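Local coordinates for vitamin B12-binding protein (Vibrio cholerae O395, PDB 5YSC) that binds vitamin B12 in the periplasm and probably delivers it to BtuC of the BtuCDF importer, at residues 28-33 / 249-253; 21-27 / 42-47; 109-113 / 142-146; 114-119 / 134-139. One frame throughout, in Å; residues are numbered along the deposited sequence.

Contact 1 of 4, residues 28-33 / 249-253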
# COMPACT_ATOMS: atom_id res chain seq x y z
N PRO A 28 -0.17 3.26 -8.52
CA PRO A 28 -0.26 4.48 -7.69
C PRO A 28 0.91 4.62 -6.74
O PRO A 28 1.46 5.73 -6.61
CB PRO A 28 -1.57 4.28 -6.93
CG PRO A 28 -2.41 3.45 -7.84
CD PRO A 28 -1.40 2.45 -8.46
N HIS A 29 1.30 3.55 -6.05
CA HIS A 29 2.43 3.67 -5.13
C HIS A 29 3.69 3.99 -5.89
O HIS A 29 4.53 4.76 -5.42
CB HIS A 29 2.62 2.41 -4.30
CG HIS A 29 3.54 1.40 -4.94
ND1 HIS A 29 3.13 0.54 -5.94
CD2 HIS A 29 4.87 1.20 -4.79
CE1 HIS A 29 4.16 -0.16 -6.36
NE2 HIS A 29 5.23 0.21 -5.67
N ALA A 30 3.84 3.40 -7.09
CA ALA A 30 5.06 3.62 -7.85
C ALA A 30 5.19 5.07 -8.30
O ALA A 30 6.32 5.59 -8.42
CB ALA A 30 5.07 2.67 -9.04
N THR A 31 4.07 5.74 -8.52
CA THR A 31 4.08 7.15 -8.85
C THR A 31 4.51 7.96 -7.64
O THR A 31 5.33 8.88 -7.77
CB THR A 31 2.70 7.55 -9.35
OG1 THR A 31 2.43 6.80 -10.55
CG2 THR A 31 2.61 9.04 -9.62
N GLU A 32 4.01 7.62 -6.46
CA GLU A 32 4.46 8.35 -5.27
C GLU A 32 5.97 8.20 -5.08
O GLU A 32 6.68 9.17 -4.81
CB GLU A 32 3.68 7.90 -4.02
CG GLU A 32 2.16 8.21 -4.10
CD GLU A 32 1.44 8.24 -2.78
OE1 GLU A 32 1.99 8.77 -1.79
OE2 GLU A 32 0.28 7.76 -2.74
N ILE A 33 6.48 6.97 -5.17
CA ILE A 33 7.90 6.73 -4.92
C ILE A 33 8.74 7.40 -5.98
O ILE A 33 9.85 7.88 -5.69
CB ILE A 33 8.18 5.22 -4.84
CG1 ILE A 33 7.57 4.64 -3.55
CG2 ILE A 33 9.64 4.96 -4.92
CD1 ILE A 33 8.03 5.23 -2.36
N ARG A 249 -0.96 1.61 -0.37
CA ARG A 249 0.16 1.91 -1.24
C ARG A 249 1.43 2.02 -0.43
O ARG A 249 1.48 2.83 0.50
CB ARG A 249 -0.04 3.26 -1.97
CG ARG A 249 -1.33 3.50 -2.63
CD ARG A 249 -1.43 4.93 -3.08
NE ARG A 249 -2.75 5.25 -3.55
CZ ARG A 249 -3.03 6.38 -4.18
NH1 ARG A 249 -2.06 7.25 -4.43
NH2 ARG A 249 -4.27 6.61 -4.61
N PRO A 250 2.50 1.34 -0.77
CA PRO A 250 3.75 1.52 -0.03
C PRO A 250 4.56 2.71 -0.49
O PRO A 250 5.15 2.70 -1.58
CB PRO A 250 4.50 0.20 -0.29
CG PRO A 250 3.52 -0.71 -0.87
CD PRO A 250 2.49 0.10 -1.56
N THR A 251 4.51 3.80 0.31
CA THR A 251 4.98 5.11 -0.08
C THR A 251 5.48 5.81 1.18
O THR A 251 5.32 5.30 2.28
CB THR A 251 3.88 6.01 -0.66
OG1 THR A 251 3.03 6.36 0.43
CG2 THR A 251 3.03 5.27 -1.67
N PRO A 252 6.06 7.00 1.05
CA PRO A 252 6.34 7.78 2.27
C PRO A 252 5.12 8.01 3.14
O PRO A 252 5.27 8.07 4.37
CB PRO A 252 6.88 9.09 1.70
CG PRO A 252 7.54 8.62 0.38
CD PRO A 252 6.56 7.66 -0.16
N ARG A 253 3.92 8.13 2.54
CA ARG A 253 2.74 8.35 3.35
C ARG A 253 2.35 7.11 4.15
O ARG A 253 1.55 7.21 5.08
CB ARG A 253 1.60 8.86 2.46
CG ARG A 253 1.95 10.11 1.73
CD ARG A 253 0.72 10.81 1.18
NE ARG A 253 0.13 10.06 0.09
CZ ARG A 253 -1.12 10.17 -0.36
NH1 ARG A 253 -2.01 10.95 0.25
NH2 ARG A 253 -1.51 9.42 -1.41
O HOH W 1 0.35 6.60 -0.15
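Glu-32 reaches from helix 28-36 between two arginines of the loop 249-253. Arg-253 grips its carboxylate side-on: NE donates to OE1 of Glu-32 and NH2 to OE2, the latter at 2.8 Å and almost straight (175°). Arg-249, extended from CG to NE, carries NH1 to the anti side of Glu-32 OE2 for a more bent bond of 2.9 Å, its guanidinium plane turned 74° from the carboxylate, so one oxygen serves two cations. A water bridges the same OE2 and Thr-251 OG1. On the buried side Thr-251 CG2 lies 3.5 Å from Glu-32 CD, Pro-28 CB sits over one face of the Arg-249 guanidinium, and His-29 CB lies 3.6 Å from Pro-250 CD. At the partly exposed end Pro-252 adds little beyond CD on Ile-33 CD1. The bound cyanocobalamin takes hydrogen bonds from His-29 N and Arg-249 NE, which places Glu-32 in the second shell, where it probably helps to position the arginine; Asp-51 pairs with the same guanidinium. His-29 NE2 turns to Ser-106. The contact joins helix 28-36 to the link between helices 244-248 and 254-267, with helix 112-122 packed against Ile-33 and Pro-250.

Contact 2 of 4, residues 21-27 / 42-47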
# COMPACT_ATOMS: atom_id res chain seq x y z
N GLU A 21 14.92 9.77 -18.95
CA GLU A 21 14.25 10.89 -19.46
C GLU A 21 12.79 10.72 -19.75
O GLU A 21 12.15 11.67 -19.84
CB GLU A 21 14.86 11.31 -20.78
CG GLU A 21 16.18 12.03 -20.69
CD GLU A 21 16.22 13.24 -19.76
OE1 GLU A 21 17.23 13.39 -19.06
OE2 GLU A 21 15.33 14.04 -19.80
N ARG A 22 12.31 9.49 -19.88
CA ARG A 22 10.92 9.19 -20.23
C ARG A 22 10.49 8.01 -19.34
O ARG A 22 10.75 6.85 -19.67
CB ARG A 22 10.77 8.85 -21.71
CG ARG A 22 11.16 9.97 -22.65
CD ARG A 22 10.74 9.65 -24.05
NE ARG A 22 9.29 9.51 -24.12
CZ ARG A 22 8.46 10.52 -24.31
NH1 ARG A 22 8.92 11.75 -24.47
NH2 ARG A 22 7.15 10.29 -24.34
N ILE A 23 9.87 8.30 -18.20
CA ILE A 23 9.62 7.27 -17.20
C ILE A 23 8.13 6.96 -17.18
O ILE A 23 7.29 7.85 -17.28
CB ILE A 23 10.12 7.72 -15.81
CG1 ILE A 23 11.61 8.07 -15.88
CG2 ILE A 23 9.98 6.61 -14.77
CD1 ILE A 23 12.20 8.59 -14.57
N ILE A 24 7.78 5.68 -17.04
CA ILE A 24 6.38 5.27 -16.92
C ILE A 24 6.22 4.53 -15.61
O ILE A 24 7.04 3.68 -15.27
CB ILE A 24 5.96 4.39 -18.11
CG1 ILE A 24 5.88 5.26 -19.37
CG2 ILE A 24 4.61 3.69 -17.85
CD1 ILE A 24 5.46 4.48 -20.62
N SER A 25 5.15 4.86 -14.87
CA SER A 25 4.79 4.18 -13.63
C SER A 25 3.53 3.36 -13.85
O SER A 25 2.53 3.87 -14.39
CB SER A 25 4.53 5.19 -12.51
OG SER A 25 3.88 4.54 -11.44
N LEU A 26 3.57 2.12 -13.39
CA LEU A 26 2.44 1.22 -13.56
C LEU A 26 1.62 1.03 -12.28
O LEU A 26 0.83 0.09 -12.21
CB LEU A 26 2.93 -0.13 -14.08
CG LEU A 26 3.71 -0.09 -15.40
CD1 LEU A 26 4.12 -1.51 -15.77
CD2 LEU A 26 2.90 0.53 -16.54
N ALA A 27 1.80 1.88 -11.25
CA ALA A 27 1.02 1.72 -10.02
C ALA A 27 0.92 3.05 -9.27
O ALA A 27 1.82 3.88 -9.36
CB ALA A 27 1.62 0.66 -9.09
N LYS A 42 10.22 13.58 -14.91
CA LYS A 42 10.52 12.73 -16.08
C LYS A 42 9.42 11.71 -16.36
O LYS A 42 9.53 10.97 -17.35
CB LYS A 42 11.85 12.00 -15.89
CG LYS A 42 13.02 12.89 -15.64
CD LYS A 42 13.16 13.91 -16.71
CE LYS A 42 14.46 14.62 -16.54
NZ LYS A 42 14.45 15.81 -17.39
N LEU A 43 8.37 11.66 -15.55
CA LEU A 43 7.24 10.79 -15.85
C LEU A 43 6.51 11.26 -17.09
O LEU A 43 6.17 12.44 -17.24
CB LEU A 43 6.26 10.73 -14.69
CG LEU A 43 6.79 10.02 -13.47
CD1 LEU A 43 5.90 10.32 -12.24
CD2 LEU A 43 6.85 8.53 -13.70
N VAL A 44 6.22 10.30 -17.96
CA VAL A 44 5.42 10.57 -19.15
C VAL A 44 4.13 9.77 -19.17
O VAL A 44 3.30 9.99 -20.05
CB VAL A 44 6.23 10.33 -20.46
CG1 VAL A 44 7.46 11.22 -20.52
CG2 VAL A 44 6.65 8.88 -20.58
N ALA A 45 3.94 8.84 -18.23
CA ALA A 45 2.65 8.18 -18.04
C ALA A 45 2.66 7.46 -16.70
O ALA A 45 3.72 7.11 -16.17
CB ALA A 45 2.32 7.18 -19.16
N VAL A 46 1.46 7.25 -16.18
CA VAL A 46 1.25 6.63 -14.88
C VAL A 46 0.02 5.73 -14.97
O VAL A 46 -0.52 5.50 -16.06
CB VAL A 46 1.10 7.69 -13.76
CG1 VAL A 46 2.39 8.51 -13.62
CG2 VAL A 46 -0.13 8.54 -13.99
N SER A 47 -0.41 5.19 -13.84
CA SER A 47 -1.58 4.34 -13.73
C SER A 47 -2.82 5.13 -13.36
O SER A 47 -2.74 6.26 -12.88
CB SER A 47 -1.34 3.27 -12.69
OG SER A 47 -1.48 3.80 -11.39
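Glu-21 lies alongside Lys-42, both side chains pointing the same way, and its OE2 receives Lys-42 NZ at 3.1 Å in a salt bridge at the outer end of the contact. Next, Arg-22 lays the face of its guanidinium against Val-44, whose CG1 sits 3.9 Å above the centre of the plane, while NE is held by Leu-76 O. Ile-23 then pairs in parallel with Leu-43: Ile-23 N donates to Lys-42 O, and Ile-23 O receives Val-44 N at 2.8 Å. Its CG2 meets Leu-43 CD2, and CD1, carried outward by an extended chain (chi2 177°), rests on Lys-42 CB. The register slips by one residue here, a beta bulge, so Ile-24 is paired with Ala-45 and sets CG1 against Ala-45 CB and Val-44 CG2 on the sheet face turned to helix 70-76. Ser-25 N closes the pairing with a 3.0 Å bond to Ala-45 O, while Ser-25 CB approaches Val-46 CG1 and OG turns to Thr-31. Past Leu-26, Ala-27 takes the N-cap position of helix 28-36; Ser-47 packs its CB on the Leu-26/Ala-27 link, and its OG is hydrogen-bonded to Ser-50. The two strands and the intervening helix form a beta-alpha-beta unit, in a parallel sheet of order 2-1-3-4 whose C-terminal edge leads to the cobalamin pocket, as expected of a periplasmic binding protein lobe.

Contact 3 of 4, residues 109-113 / 142-146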
# COMPACT_ATOMS: atom_id res chain seq x y z
N LYS A 109 6.36 -5.63 0.08
CA LYS A 109 5.97 -6.46 1.22
C LYS A 109 6.29 -5.88 2.61
O LYS A 109 5.50 -6.01 3.53
CB LYS A 109 6.59 -7.85 1.11
CG LYS A 109 6.07 -8.82 2.16
CD LYS A 109 6.99 -10.01 2.31
CE LYS A 109 6.25 -11.31 2.12
NZ LYS A 109 5.11 -11.15 1.18
N THR A 110 7.46 -5.25 2.74
CA THR A 110 7.93 -4.74 4.02
C THR A 110 8.01 -3.22 4.00
O THR A 110 8.04 -2.59 2.95
CB THR A 110 9.32 -5.26 4.37
OG1 THR A 110 10.29 -4.62 3.56
CG2 THR A 110 9.41 -6.75 4.18
N LEU A 111 8.12 -2.66 5.21
CA LEU A 111 8.26 -1.20 5.36
C LEU A 111 9.64 -0.73 4.93
O LEU A 111 9.79 0.31 4.30
CB LEU A 111 8.00 -0.79 6.81
CG LEU A 111 6.52 -0.85 7.19
CD1 LEU A 111 6.41 -0.93 8.68
CD2 LEU A 111 5.74 0.38 6.62
N ASP A 112 10.68 -1.49 5.26
CA ASP A 112 12.00 -1.07 4.84
C ASP A 112 12.14 -1.07 3.32
O ASP A 112 12.90 -0.28 2.78
CB ASP A 112 13.07 -1.96 5.50
CG ASP A 112 13.11 -1.80 7.04
OD1 ASP A 112 13.73 -0.87 7.54
OD2 ASP A 112 12.49 -2.60 7.73
N GLU A 113 11.37 -1.91 2.62
CA GLU A 113 11.41 -1.93 1.16
C GLU A 113 10.98 -0.60 0.54
O GLU A 113 11.34 -0.29 -0.61
CB GLU A 113 10.53 -3.08 0.63
CG GLU A 113 11.28 -4.43 0.66
CD GLU A 113 10.46 -5.64 0.27
OE1 GLU A 113 9.20 -5.63 0.21
OE2 GLU A 113 11.11 -6.69 0.08
N LEU A 142 10.90 5.93 10.25
CA LEU A 142 10.50 4.56 10.51
C LEU A 142 11.13 4.07 11.79
O LEU A 142 10.48 3.37 12.58
CB LEU A 142 10.89 3.65 9.34
CG LEU A 142 10.62 2.15 9.53
CD1 LEU A 142 9.19 1.82 9.82
CD2 LEU A 142 11.02 1.41 8.26
N GLN A 143 12.38 4.45 12.02
CA GLN A 143 13.06 4.14 13.27
C GLN A 143 12.34 4.79 14.44
O GLN A 143 12.12 4.15 15.48
CB GLN A 143 14.51 4.61 13.19
CG GLN A 143 15.30 4.55 14.49
CD GLN A 143 15.39 3.15 15.06
OE1 GLN A 143 15.34 2.15 14.34
NE2 GLN A 143 15.54 3.08 16.38
N ASP A 144 11.98 6.05 14.29
CA ASP A 144 11.26 6.73 15.36
C ASP A 144 9.96 6.00 15.67
O ASP A 144 9.62 5.79 16.84
CB ASP A 144 10.97 8.18 14.97
CG ASP A 144 12.23 9.03 14.87
OD1 ASP A 144 13.26 8.66 15.47
OD2 ASP A 144 12.17 10.07 14.17
N LEU A 145 9.21 5.61 14.64
CA LEU A 145 7.94 4.95 14.88
C LEU A 145 8.13 3.60 15.55
O LEU A 145 7.34 3.22 16.43
CB LEU A 145 7.17 4.81 13.58
CG LEU A 145 6.66 6.11 12.98
CD1 LEU A 145 6.25 5.88 11.52
CD2 LEU A 145 5.49 6.65 13.81
N ARG A 146 9.13 2.82 15.12
CA ARG A 146 9.36 1.53 15.74
C ARG A 146 9.63 1.71 17.23
O ARG A 146 9.05 1.01 18.07
CB ARG A 146 10.52 0.80 15.04
CG ARG A 146 10.19 0.30 13.62
CD ARG A 146 11.38 -0.35 12.90
NE ARG A 146 10.92 -1.20 11.81
CZ ARG A 146 11.55 -1.39 10.66
NH1 ARG A 146 12.73 -0.82 10.45
NH2 ARG A 146 11.01 -2.17 9.73
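Leu-142 sets its CD2 methyl 4.0 Å from Leu-111 CB across the contact, and the same methyl lies over one face of the Arg-146 guanidinium, 3.4 Å above the plane and displaced toward its rim. With CG anti to the backbone N (chi1 175°), the two branches of Leu-142 extend toward the opposite segment: CD1 also approaches Leu-111 CD1, and CD2 comes within 3.6 Å of Asp-112 OD1. Above this apolar floor Arg-146 meets Asp-112 end-on in a salt bridge. NH2 donates to OD2 of Asp-112, and NH1 donates to the syn lone pair of Asp-112 OD1, 3.1 Å away, with a further weak bond from NH1 to OD2. Both main partners lie near the guanidinium plane, although the carboxylate is turned 31° from it. The Arg-146 chain is extended from CG to NE, and that length spans the gap between the two backbones. The paired bonds fix the rotation of both charged groups at a partly exposed rim, while the leucines occupy the buried side. Thr-110 and Glu-113 form a capping box: Thr-110 OG1 accepts Glu-113 N, and Glu-113 OE1 accepts Thr-110 N. The contact thus ties the N-terminal end of helix 112-122 and the residue before it to the later part of helix 128-148, where Leu-181 of helix 176-181 touches both leucines and Val-258 of helix 254-267 packs on Leu-111.

Contact 4 of 4, residues 114-119 / 134-139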
# COMPACT_ATOMS: atom_id res chain seq x y z
N ILE A 114 10.17 0.20 1.24
CA ILE A 114 9.78 1.49 0.69
C ILE A 114 11.01 2.37 0.54
O ILE A 114 11.23 3.00 -0.49
CB ILE A 114 8.70 2.17 1.56
CG1 ILE A 114 7.43 1.29 1.58
CG2 ILE A 114 8.37 3.54 1.02
CD1 ILE A 114 6.38 1.72 2.56
N ALA A 115 11.79 2.47 1.59
CA ALA A 115 13.01 3.25 1.50
C ALA A 115 13.96 2.64 0.46
O ALA A 115 14.57 3.38 -0.32
CB ALA A 115 13.68 3.33 2.86
N ASP A 116 14.05 1.31 0.41
CA ASP A 116 14.89 0.65 -0.58
C ASP A 116 14.46 1.05 -1.99
O ASP A 116 15.30 1.32 -2.86
CB ASP A 116 14.82 -0.88 -0.45
CG ASP A 116 15.33 -1.43 0.87
OD1 ASP A 116 16.10 -0.76 1.60
OD2 ASP A 116 14.95 -2.58 1.15
N ASN A 117 13.15 1.02 -2.25
CA ASN A 117 12.62 1.47 -3.54
C ASN A 117 13.07 2.90 -3.89
O ASN A 117 13.48 3.17 -5.02
CB ASN A 117 11.09 1.43 -3.53
CG ASN A 117 10.51 0.13 -4.02
OD1 ASN A 117 10.30 -0.05 -5.23
ND2 ASN A 117 10.11 -0.71 -3.10
N ILE A 118 12.91 3.84 -2.95
CA ILE A 118 13.25 5.22 -3.22
C ILE A 118 14.73 5.35 -3.51
O ILE A 118 15.12 6.05 -4.46
CB ILE A 118 12.83 6.12 -2.03
CG1 ILE A 118 11.32 6.03 -1.82
CG2 ILE A 118 13.27 7.58 -2.29
CD1 ILE A 118 10.80 6.72 -0.53
N GLU A 119 15.58 4.65 -2.73
CA GLU A 119 17.02 4.76 -2.92
C GLU A 119 17.44 4.16 -4.25
O GLU A 119 18.20 4.77 -5.00
CB GLU A 119 17.74 4.10 -1.74
CG GLU A 119 19.26 4.13 -1.85
CD GLU A 119 19.91 3.57 -0.61
OE1 GLU A 119 19.28 2.70 0.04
OE2 GLU A 119 21.03 4.00 -0.27
N ALA A 134 15.20 11.60 0.63
CA ALA A 134 13.88 11.09 0.97
C ALA A 134 13.98 9.74 1.65
O ALA A 134 13.27 9.47 2.62
CB ALA A 134 13.01 11.03 -0.28
N ALA A 135 14.84 8.85 1.14
CA ALA A 135 15.01 7.53 1.76
C ALA A 135 15.61 7.64 3.15
O ALA A 135 15.23 6.91 4.07
CB ALA A 135 15.88 6.64 0.87
N HIS A 136 16.55 8.57 3.30
CA HIS A 136 17.17 8.77 4.59
C HIS A 136 16.11 9.20 5.59
O HIS A 136 16.02 8.65 6.67
CB HIS A 136 18.27 9.83 4.52
CG HIS A 136 18.74 10.31 5.85
ND1 HIS A 136 19.76 9.70 6.55
CD2 HIS A 136 18.31 11.33 6.64
CE1 HIS A 136 19.94 10.32 7.69
NE2 HIS A 136 19.08 11.31 7.77
N ASP A 137 15.31 10.18 5.20
CA ASP A 137 14.28 10.70 6.10
C ASP A 137 13.27 9.62 6.43
O ASP A 137 12.85 9.48 7.59
CB ASP A 137 13.59 11.91 5.47
CG ASP A 137 14.49 13.15 5.38
OD1 ASP A 137 15.48 13.21 6.11
OD2 ASP A 137 14.20 14.04 4.57
N PHE A 138 12.84 8.85 5.43
CA PHE A 138 11.93 7.73 5.66
C PHE A 138 12.50 6.77 6.69
O PHE A 138 11.80 6.32 7.61
CB PHE A 138 11.66 6.95 4.36
CG PHE A 138 10.63 5.87 4.50
CD1 PHE A 138 10.98 4.65 5.00
CD2 PHE A 138 9.30 6.07 4.13
CE1 PHE A 138 10.05 3.64 5.15
CE2 PHE A 138 8.36 5.08 4.28
CZ PHE A 138 8.72 3.86 4.81
N ARG A 139 13.77 6.38 6.52
CA ARG A 139 14.38 5.43 7.43
C ARG A 139 14.40 5.97 8.86
O ARG A 139 14.15 5.23 9.82
CB ARG A 139 15.79 5.11 6.95
CG ARG A 139 15.79 4.29 5.66
CD ARG A 139 17.13 3.60 5.36
NE ARG A 139 17.02 2.70 4.20
CZ ARG A 139 17.51 2.94 2.99
NH1 ARG A 139 18.20 4.04 2.74
NH2 ARG A 139 17.34 2.04 2.02
O HOH W 2 15.58 0.73 4.06
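NH2 of Arg-139 is shared by two carboxylates of the facing helix. It donates to Glu-119 OE1 at 2.8 Å and to Asp-116 OD1 at 3.1 Å. Asp-116 OD1 lies in the guanidinium plane and uses its anti lone pair, whereas Glu-119 OE1 lies 17° out of that plane and is met 30° out of its own carboxylate plane. NH1 adds a weak bond to Glu-119 OE1. The two acidic groups would be expected to favour the positive charge of the arginine. Ala-115 CB lies over one face of the guanidinium, toward its rim, 3.5 Å above the plane, and also touches Arg-139 CG. Below this polar rim the helices pack closely, with small residues where they approach: the CA atoms of Ala-115 and Ala-135 are 4.7 Å apart, and Ala-135 CB sits 3.7 Å from Ala-115 O. Phe-138, with CG anti to its N (chi1 -175°), sends its ring across Ile-114, whose CG2 lies 3.6 Å from Phe-138 CE2, while Ala-115 N lies over a ring face. Ile-118 CG2 fits against Ala-134 CB. Segments 114-119 and 134-139 run antiparallel, their axes 8.6 Å apart at closest approach, and their parent helices 112-122 and 128-148 form a helical hairpin; Ile-33 of helix 28-36 packs on Ile-114 and Ile-118, and Leu-255 of helix 254-267 on Phe-138.

How the contacts relate
Contacts 1 and 2 share the beta-alpha-beta unit: helix 28-36 links the paired strands of contact 2, and Thr-31 OG1 lies 2.8 Å from Ser-25 OG, a probable hydrogen bond. Contact 1 borders the cobalamin directly, and in contact 2 the side chain of Ala-27 lies about 4 Å from the bound cyanocobalamin. Contacts 3 and 4 are successive parts of one helix pair, with centres 10 Å apart, and lie behind the pocket; the side chains of Ile-114 and Leu-111 are about 10 and 13 Å from the ligand. Contact 4 backs contact 1, Ile-118 CG1 approaching Ile-33 CD1 at 3.4 Å, whereas contacts 2 and 3 are 26 Å apart between centres.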